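Local structure of putative hydrogenase (Pyrococcus furiosus, 3LYU) at residues V52-P56 with P75-N79; I24-G29 with M113-D119. The protein probably serves as an oxidoreductase that carries one [2Fe-2S] cluster and binds FAD, this construct being an alpha-beta domain of the longer chain. One frame throughout, in Å; residues are numbered along the deposited sequence.

Contact 1. Residues V52-P56 with P75-N79; sequences VTFEP and PVPLN
Two neighbouring strands of a beta-alpha-beta unit meet here at the edge of a parallel sheet: 46-54 ends beside 70-76, the outermost strand on this side within the chain, with helix 61-65 in the connection between them. Thr-53 pairs with Pro-75 (CA-CA 5.5 Å) and Phe-54 with Val-76 (CA-CA 4.5 Å). Val-76 supplies both bonds across the pair: its N donates to Thr-53 O at 2.8 Å, almost linearly (176°), and its O accepts from Glu-55 N, also at 2.8 Å but more bent (149°). Each carbonyl takes a CA-H contact as well, Pro-75 CA lying 3.5 Å from Thr-53 O and Phe-54 CA 3.0 Å from Val-76 O. Pro-75 and Pro-77, on either side of Val-76, have no N-H to give. Val-52 uses its own backbone on the other side, bonding to Gly-25 and Tyr-27. Past the pairing, Glu-55 turns to phi/psi -42/-47 and its extended side chain lies along the prolines, CG 3.8 Å from Pro-75 CB. Phe-54 (chi1 m) packs against helix 84-104 through Asn-87 and Val-91. Leu-78 (t, t) makes a CH-pi contact over the Phe-54 ring, its CG 4.2 Å from the ring centroid and 18° off the normal.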
loop_
_atom_site.group_PDB
_atom_site.type_symbol
_atom_site.label_atom_id
_atom_site.label_comp_id
_atom_site.label_asym_id
_atom_site.label_seq_id
_atom_site.Cartn_x
_atom_site.Cartn_y
_atom_site.Cartn_z
ATOM N N VAL B 52 -5.198 -11.056 -25.948
ATOM C CA VAL B 52 -5.439 -10.196 -27.104
ATOM C C VAL B 52 -4.112 -9.534 -27.454
ATOM O O VAL B 52 -3.527 -8.808 -26.647
ATOM C CB VAL B 52 -6.518 -9.120 -26.813
ATOM C CG1 VAL B 52 -6.846 -8.361 -28.093
ATOM C CG2 VAL B 52 -7.774 -9.775 -26.244
ATOM N N THR B 53 -3.627 -9.815 -28.658
ATOM C CA THR B 53 -2.355 -9.259 -29.113
ATOM C C THR B 53 -2.307 -9.324 -30.637
ATOM O O THR B 53 -3.301 -9.690 -31.259
ATOM C CB THR B 53 -1.170 -10.048 -28.505
ATOM O OG1 THR B 53 0.046 -9.328 -28.722
ATOM C CG2 THR B 53 -1.059 -11.437 -29.130
ATOM N N PHE B 54 -1.173 -8.962 -31.237
ATOM C CA PHE B 54 -1.030 -9.002 -32.696
ATOM C C PHE B 54 -0.665 -10.404 -33.162
ATOM O O PHE B 54 -0.033 -11.157 -32.429
ATOM C CB PHE B 54 0.025 -7.994 -33.153
ATOM C CG PHE B 54 -0.393 -6.565 -32.969
ATOM C CD1 PHE B 54 -1.545 -6.082 -33.585
ATOM C CD2 PHE B 54 0.361 -5.701 -32.184
ATOM C CE1 PHE B 54 -1.945 -4.759 -33.426
ATOM C CE2 PHE B 54 -0.029 -4.373 -32.017
ATOM C CZ PHE B 54 -1.188 -3.899 -32.641
ATOM N N GLU B 55 -1.075 -10.754 -34.376
ATOM C CA GLU B 55 -0.811 -12.082 -34.911
ATOM C C GLU B 55 0.594 -12.635 -34.643
ATOM O O GLU B 55 0.748 -13.794 -34.235
ATOM C CB GLU B 55 -1.084 -12.106 -36.415
ATOM C CG GLU B 55 -2.543 -11.945 -36.773
ATOM C CD GLU B 55 -2.799 -12.030 -38.272
ATOM O OE1 GLU B 55 -3.975 -11.878 -38.685
ATOM O OE2 GLU B 55 -1.829 -12.248 -39.034
ATOM N N PRO B 56 1.637 -11.820 -34.877
ATOM C CA PRO B 56 3.019 -12.259 -34.653
ATOM C C PRO B 56 3.501 -12.202 -33.197
ATOM O O PRO B 56 4.711 -12.196 -32.955
ATOM C CB PRO B 56 3.817 -11.311 -35.538
ATOM C CG PRO B 56 3.046 -10.023 -35.383
ATOM C CD PRO B 56 1.609 -10.496 -35.533
ATOM N N PRO B 75 -5.903 -12.909 -32.223
ATOM C CA PRO B 75 -4.785 -12.300 -32.960
ATOM C C PRO B 75 -5.227 -11.201 -33.920
ATOM O O PRO B 75 -5.911 -11.457 -34.907
ATOM C CB PRO B 75 -4.168 -13.487 -33.689
ATOM C CG PRO B 75 -5.375 -14.270 -34.063
ATOM C CD PRO B 75 -6.240 -14.227 -32.797
ATOM N N VAL B 76 -4.834 -9.974 -33.614
ATOM C CA VAL B 76 -5.175 -8.840 -34.443
ATOM C C VAL B 76 -4.018 -8.644 -35.436
ATOM O O VAL B 76 -2.843 -8.695 -35.057
ATOM C CB VAL B 76 -5.369 -7.581 -33.567
ATOM C CG1 VAL B 76 -5.897 -6.433 -34.405
ATOM C CG2 VAL B 76 -6.329 -7.889 -32.428
ATOM N N PRO B 77 -4.340 -8.448 -36.730
ATOM C CA PRO B 77 -3.344 -8.249 -37.791
ATOM C C PRO B 77 -2.526 -6.967 -37.630
ATOM O O PRO B 77 -3.080 -5.871 -37.513
ATOM C CB PRO B 77 -4.196 -8.237 -39.051
ATOM C CG PRO B 77 -5.476 -7.618 -38.568
ATOM C CD PRO B 77 -5.707 -8.345 -37.273
ATOM N N LEU B 78 -1.205 -7.107 -37.637
ATOM C CA LEU B 78 -0.325 -5.957 -37.474
ATOM C C LEU B 78 -0.100 -5.234 -38.795
ATOM O O LEU B 78 0.790 -5.606 -39.556
ATOM C CB LEU B 78 1.030 -6.399 -36.897
ATOM C CG LEU B 78 1.865 -5.375 -36.107
ATOM C CD1 LEU B 78 3.167 -6.030 -35.682
ATOM C CD2 LEU B 78 2.148 -4.133 -36.933
ATOM N N ASN B 79 -0.907 -4.210 -39.064
ATOM C CA ASN B 79 -0.776 -3.418 -40.287
ATOM C C ASN B 79 0.459 -2.495 -40.199
ATOM O O ASN B 79 0.457 -1.500 -39.465
ATOM C CB ASN B 79 -2.036 -2.575 -40.501
ATOM C CG ASN B 79 -2.028 -1.846 -41.835
ATOM O OD1 ASN B 79 -2.877 -0.984 -42.100
ATOM N ND2 ASN B 79 -1.064 -2.197 -42.695
#

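Contact 2. Residues I24-G29 with M113-D119; sequences IGAYTG and MVGPVGD
Strands 20-26 and 110-114 run parallel, Ile-24 level with Met-113 (CA-CA 4.6 Å) and Gly-25 with Val-114 (CA-CA 5.2 Å). Val-114 bonds through both its backbone groups: N to Ile-24 O and O from Ala-26 N, each 3.1 Å. Both segments then leave the sheet. Residues Ala-26 to Gly-29 form a type II' turn, closed by Gly-29 N to Ala-26 O at 2.7 Å, with Tyr-27 at phi/psi 55/-131. Gly-115 and Pro-116 lead into helix 117-130, where Asp-119 N reaches Pro-116 O at 3.0 Å. Gly-115 and Gly-29 are tight spots: a CB on Gly-115 would come 2.7 Å from Ala-26 CB, and one on Gly-29 2.4 Å from Val-114 O.

Ile-24 (m, t) and selenomethionine Met-113 (chi1 and chi2 t) share a sheet face, Ile-24 CB 3.6 Å from Met-113 CG. Met-113 CE reaches Ala-26 CB at 4.0 Å. Tyr-27 (chi1 m) presents its ring edge, CD1 3.8 Å from Pro-116 CD; Asp-119 OD1 is hydrogen-bonded to Ser-92.

Strand order reverses between these two strands, and the loops leaving their C-terminal ends flank this topological switch point, as in Rossmann-like parallel alpha/beta folds. Thr-28 of a second subunit packs on Tyr-27 and Pro-116. Helix 84-104 covers the face of Ile-24 and also packs on Tyr-27 and Asp-119; Met-113 meets helix 117-130, Val-114 lies against helix 29-42 on the other face, and strands 46-54 and 134-136 flank the pair.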
loop_
_atom_site.group_PDB
_atom_site.type_symbol
_atom_site.label_atom_id
_atom_site.label_comp_id
_atom_site.label_asym_id
_atom_site.label_seq_id
_atom_site.Cartn_x
_atom_site.Cartn_y
_atom_site.Cartn_z
ATOM N N ILE B 24 -7.420 -12.009 -18.136
ATOM C CA ILE B 24 -7.038 -11.364 -19.394
ATOM C C ILE B 24 -5.581 -10.889 -19.442
ATOM O O ILE B 24 -5.048 -10.363 -18.463
ATOM C CB ILE B 24 -7.938 -10.155 -19.666
ATOM C CG1 ILE B 24 -9.394 -10.578 -19.587
ATOM C CG2 ILE B 24 -7.648 -9.591 -21.033
ATOM C CD1 ILE B 24 -10.339 -9.438 -19.683
ATOM N N GLY B 25 -4.945 -11.082 -20.590
ATOM C CA GLY B 25 -3.570 -10.657 -20.753
ATOM C C GLY B 25 -3.433 -9.988 -22.096
ATOM O O GLY B 25 -3.631 -10.621 -23.124
ATOM N N ALA B 26 -3.120 -8.698 -22.094
ATOM C CA ALA B 26 -2.955 -7.966 -23.342
ATOM C C ALA B 26 -1.479 -7.925 -23.728
ATOM O O ALA B 26 -0.609 -7.695 -22.891
ATOM C CB ALA B 26 -3.498 -6.562 -23.193
ATOM N N TYR B 27 -1.200 -8.152 -25.003
ATOM C CA TYR B 27 0.171 -8.136 -25.494
ATOM C C TYR B 27 1.022 -9.106 -24.671
ATOM O O TYR B 27 0.615 -10.242 -24.458
ATOM C CB TYR B 27 0.751 -6.702 -25.438
ATOM C CG TYR B 27 -0.029 -5.651 -26.229
ATOM C CD1 TYR B 27 -0.894 -4.762 -25.590
ATOM C CD2 TYR B 27 0.085 -5.567 -27.622
ATOM C CE1 TYR B 27 -1.630 -3.820 -26.315
ATOM C CE2 TYR B 27 -0.648 -4.627 -28.357
ATOM C CZ TYR B 27 -1.504 -3.758 -27.699
ATOM O OH TYR B 27 -2.235 -2.832 -28.425
ATOM N N THR B 28 2.187 -8.666 -24.201
ATOM C CA THR B 28 3.064 -9.541 -23.421
ATOM C C THR B 28 2.555 -9.713 -21.996
ATOM O O THR B 28 3.137 -10.456 -21.197
ATOM C CB THR B 28 4.526 -9.007 -23.365
ATOM O OG1 THR B 28 4.584 -7.836 -22.542
ATOM C CG2 THR B 28 5.018 -8.655 -24.758
ATOM N N GLY B 29 1.461 -9.026 -21.684
ATOM C CA GLY B 29 0.896 -9.124 -20.355
ATOM C C GLY B 29 0.503 -10.553 -20.039
ATOM O O GLY B 29 0.386 -10.908 -18.868
HETATM N N MSE B 113 -7.057 -8.533 -14.995
HETATM C CA MSE B 113 -6.326 -8.187 -16.190
HETATM C C MSE B 113 -4.968 -7.551 -15.969
HETATM O O MSE B 113 -4.733 -6.841 -14.985
HETATM C CB MSE B 113 -7.147 -7.246 -17.056
HETATM C CG MSE B 113 -6.510 -7.051 -18.400
HETATM SE SE MSE B 113 -7.238 -5.628 -19.401
HETATM C CE MSE B 113 -5.612 -4.915 -20.158
ATOM N N VAL B 114 -4.080 -7.813 -16.918
ATOM C CA VAL B 114 -2.740 -7.249 -16.922
ATOM C C VAL B 114 -2.413 -6.810 -18.363
ATOM O O VAL B 114 -2.398 -7.610 -19.283
ATOM C CB VAL B 114 -1.687 -8.270 -16.366
ATOM C CG1 VAL B 114 -1.979 -9.658 -16.890
ATOM C CG2 VAL B 114 -0.271 -7.845 -16.756
ATOM N N GLY B 115 -2.192 -5.516 -18.540
ATOM C CA GLY B 115 -1.866 -4.966 -19.841
ATOM C C GLY B 115 -1.730 -3.457 -19.714
ATOM O O GLY B 115 -1.812 -2.937 -18.597
ATOM N N PRO B 116 -1.519 -2.716 -20.818
ATOM C CA PRO B 116 -1.391 -1.260 -20.681
ATOM C C PRO B 116 -2.560 -0.671 -19.917
ATOM O O PRO B 116 -3.687 -1.175 -20.003
ATOM C CB PRO B 116 -1.297 -0.759 -22.129
ATOM C CG PRO B 116 -1.819 -1.902 -22.960
ATOM C CD PRO B 116 -1.360 -3.133 -22.220
ATOM N N VAL B 117 -2.275 0.387 -19.157
ATOM C CA VAL B 117 -3.272 1.052 -18.322
ATOM C C VAL B 117 -4.407 1.686 -19.129
ATOM O O VAL B 117 -5.460 2.024 -18.593
ATOM C CB VAL B 117 -2.587 2.103 -17.402
ATOM C CG1 VAL B 117 -1.963 3.197 -18.236
ATOM C CG2 VAL B 117 -3.590 2.662 -16.402
ATOM N N GLY B 118 -4.191 1.822 -20.430
ATOM C CA GLY B 118 -5.210 2.400 -21.288
ATOM C C GLY B 118 -6.261 1.384 -21.685
ATOM O O GLY B 118 -7.395 1.735 -22.007
ATOM N N ASP B 119 -5.872 0.116 -21.673
ATOM C CA ASP B 119 -6.779 -0.965 -22.013
ATOM C C ASP B 119 -7.454 -1.437 -20.745
ATOM O O ASP B 119 -8.573 -1.945 -20.792
ATOM C CB ASP B 119 -6.024 -2.131 -22.650
ATOM C CG ASP B 119 -5.493 -1.793 -24.013
ATOM O OD1 ASP B 119 -6.293 -1.359 -24.859
ATOM O OD2 ASP B 119 -4.283 -1.959 -24.243
#

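In the fold
Both contacts lie toward the C-terminal ends of strands in one parallel sheet, ordered 70-76, 46-54, 20-26, 110-114, 134-136, with their centres about 14 Å apart. Contact 2 is buried near the middle of the domain; contact 1 is partly buried at the side. Along the chain, 24-29 comes first and 113-119 last, with both segments of contact 1 between them. Strands 20-26 and 46-54 join the two: Val-52 O lies 2.9 Å from Tyr-27 N, a probable hydrogen bond, and Phe-54 CE2 packs 3.7 Å from Tyr-27 CE2. Helix 84-104 packs on Val-52 and Phe-54 of contact 1 and on Ile-24, Tyr-27 and Asp-119 of contact 2, tying the sheet's buried centre to its edge.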